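Local coordinates for putative membrane protein mmpL11 (Mycobacterium tuberculosis, PDB 4Y0L) that is a putative RND-family membrane protein that probably exports lipids across the mycobacterial envelope, at residues A[73-76]-A[77-80]. Numbering follows the deposited sequence.
Sequences RTQL and PRVA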
ATOM      1  N   ARG A  73      -8.028  -5.048  -3.458  1.00 53.38           N
ATOM      2  CA  ARG A  73      -7.442  -5.903  -4.486  1.00 49.96           C
ATOM      3  C   ARG A  73      -7.945  -5.544  -5.883  1.00 46.84           C
ATOM      4  O   ARG A  73      -7.350  -5.940  -6.885  1.00 45.03           O
ATOM      5  CB  ARG A  73      -7.745  -7.372  -4.185  1.00 47.00           C
ATOM      6  CG  ARG A  73      -6.917  -7.940  -3.047  1.00 50.59           C
ATOM      7  CD  ARG A  73      -7.397  -9.319  -2.632  1.00 51.45           C
ATOM      8  NE  ARG A  73      -6.514  -9.911  -1.631  1.00 59.42           N
ATOM      9  CZ  ARG A  73      -6.829 -10.956  -0.871  1.00 57.12           C
ATOM     10  NH1 ARG A  73      -8.017 -11.536  -0.983  1.00 55.78           N
ATOM     11  NH2 ARG A  73      -5.953 -11.417   0.009  1.00 54.05           N
ATOM     12  N   THR A  74      -9.038  -4.789  -5.937  1.00 42.41           N
ATOM     13  CA  THR A  74      -9.633  -4.370  -7.199  1.00 47.63           C
ATOM     14  C   THR A  74      -9.165  -2.975  -7.609  1.00 46.14           C
ATOM     15  O   THR A  74      -9.019  -2.687  -8.797  1.00 58.48           O
ATOM     16  CB  THR A  74     -11.176  -4.374  -7.110  1.00 54.67           C
ATOM     17  OG1 THR A  74     -11.636  -5.685  -6.754  1.00 61.12           O
ATOM     18  CG2 THR A  74     -11.806  -3.964  -8.435  1.00 46.85           C
ATOM     19  N   GLN A  75      -8.924  -2.119  -6.620  1.00 41.50           N
ATOM     20  CA  GLN A  75      -8.714  -0.694  -6.867  1.00 38.84           C
ATOM     21  C   GLN A  75      -7.252  -0.258  -6.800  1.00 33.05           C
ATOM     22  O   GLN A  75      -6.841   0.652  -7.518  1.00 36.77           O
ATOM     23  CB  GLN A  75      -9.528   0.124  -5.860  1.00 44.19           C
ATOM     24  CG  GLN A  75     -11.027  -0.079  -5.976  1.00 44.68           C
ATOM     25  CD  GLN A  75     -11.576   0.387  -7.307  1.00 56.25           C
ATOM     26  OE1 GLN A  75     -11.138   1.402  -7.851  1.00 41.36           O
ATOM     27  NE2 GLN A  75     -12.537  -0.357  -7.844  1.00 55.20           N
ATOM     28  N   LEU A  76      -6.472  -0.898  -5.936  1.00 30.89           N
ATOM     29  CA  LEU A  76      -5.094  -0.473  -5.700  1.00 35.47           C
ATOM     30  C   LEU A  76      -4.125  -0.805  -6.840  1.00 26.40           C
ATOM     31  O   LEU A  76      -3.153  -0.075  -7.044  1.00 26.74           O
ATOM     32  CB  LEU A  76      -4.576  -1.086  -4.397  1.00 35.34           C
ATOM     33  CG  LEU A  76      -5.354  -0.723  -3.126  1.00 33.59           C
ATOM     34  CD1 LEU A  76      -4.649  -1.284  -1.901  1.00 29.61           C
ATOM     35  CD2 LEU A  76      -5.554   0.780  -2.981  1.00 27.45           C
ATOM     36  N   PRO A  77      -4.362  -1.907  -7.578  1.00 28.72           N
ATOM     37  CA  PRO A  77      -3.461  -2.186  -8.704  1.00 32.53           C
ATOM     38  C   PRO A  77      -3.413  -1.064  -9.740  1.00 25.49           C
ATOM     39  O   PRO A  77      -2.339  -0.810 -10.289  1.00 23.18           O
ATOM     40  CB  PRO A  77      -4.048  -3.463  -9.314  1.00 31.24           C
ATOM     41  CG  PRO A  77      -4.733  -4.130  -8.185  1.00 33.62           C
ATOM     42  CD  PRO A  77      -5.294  -3.024  -7.340  1.00 32.42           C
ATOM     43  N   ARG A  78      -4.542  -0.409 -10.003  1.00 33.92           N
ATOM     44  CA  ARG A  78      -4.563   0.727 -10.927  1.00 27.31           C
ATOM     45  C   ARG A  78      -3.570   1.780 -10.470  1.00 24.48           C
ATOM     46  O   ARG A  78      -2.834   2.361 -11.267  1.00 30.34           O
ATOM     47  CB  ARG A  78      -5.946   1.380 -11.012  1.00 38.48           C
ATOM     48  CG  ARG A  78      -7.155   0.464 -10.961  1.00 60.78           C
ATOM     49  CD  ARG A  78      -8.405   1.310 -11.177  1.00 62.51           C
ATOM     50  NE  ARG A  78      -9.637   0.686 -10.701  1.00 60.56           N
ATOM     51  CZ  ARG A  78     -10.219  -0.365 -11.270  1.00 57.29           C
ATOM     52  NH1 ARG A  78      -9.671  -0.942 -12.330  1.00 55.25           N
ATOM     53  NH2 ARG A  78     -11.346  -0.848 -10.767  1.00 77.65           N
ATOM     54  N   VAL A  79      -3.576   2.016  -9.163  1.00 24.03           N
ATOM     55  CA  VAL A  79      -2.816   3.090  -8.542  1.00 27.85           C
ATOM     56  C   VAL A  79      -1.334   2.750  -8.434  1.00 22.92           C
ATOM     57  O   VAL A  79      -0.483   3.634  -8.476  1.00 28.09           O
ATOM     58  CB  VAL A  79      -3.380   3.396  -7.132  1.00 23.83           C
ATOM     59  CG1 VAL A  79      -2.581   4.486  -6.439  1.00 28.57           C
ATOM     60  CG2 VAL A  79      -4.845   3.792  -7.229  1.00 28.00           C
ATOM     61  N   ALA A  80      -1.029   1.463  -8.297  1.00 28.99           N
ATOM     62  CA  ALA A  80       0.339   1.028  -8.040  1.00 25.46           C
ATOM     63  C   ALA A  80       1.181   1.024  -9.313  1.00 17.25           C
ATOM     64  O   ALA A  80       2.391   1.242  -9.266  1.00 20.72           O
ATOM     65  CB  ALA A  80       0.335  -0.348  -7.408  1.00 19.33           C
TER
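Leu-76 and Pro-77 meet near the C-terminal end of helix 66-80, where the leucine CB packs 3.6 Å from CD of the proline ring. The pair illustrates how a helix accommodates an internal proline: Pro-77 has no N-H to give to the turn before, and its CG rests 3.4 Å from the carbonyl O of Arg-73. Arg-78 has a backbone N-H, but it too makes no bond to that turn, and the helix is kinked here. Val-79 N makes only a weak bond three residues back, to Leu-76 O; regular spacing returns with Ala-80 N, bonded to that oxygen at 2.9 Å. In the ferredoxin-like βαββαβ topology of the domain, this helix packs beside helix 19-29, and the buried Leu-76 side chain reaches Arg-28 and Ile-29. On the exposed side, Arg-78 folds back over the kink. Thr-74 O lies over the centre of one guanidinium face, 3.5 Å from its plane, while NE gives a long but straight bond to Gln-75 OE1 (3.3 Å, 165° at the hydrogen). That oxygen sits at the guanidinium edge, yet NE approaches it from 57° above the amide plane. A bend at chi2 (-64°) sets the Gln-75 side chain beside that of Arg-78, amide and guanidinium planes steeply inclined. OE1 also accepts Arg-28 NH2 of the neighbouring helix, so two positively charged groups share and probably polarise one carbonyl oxygen.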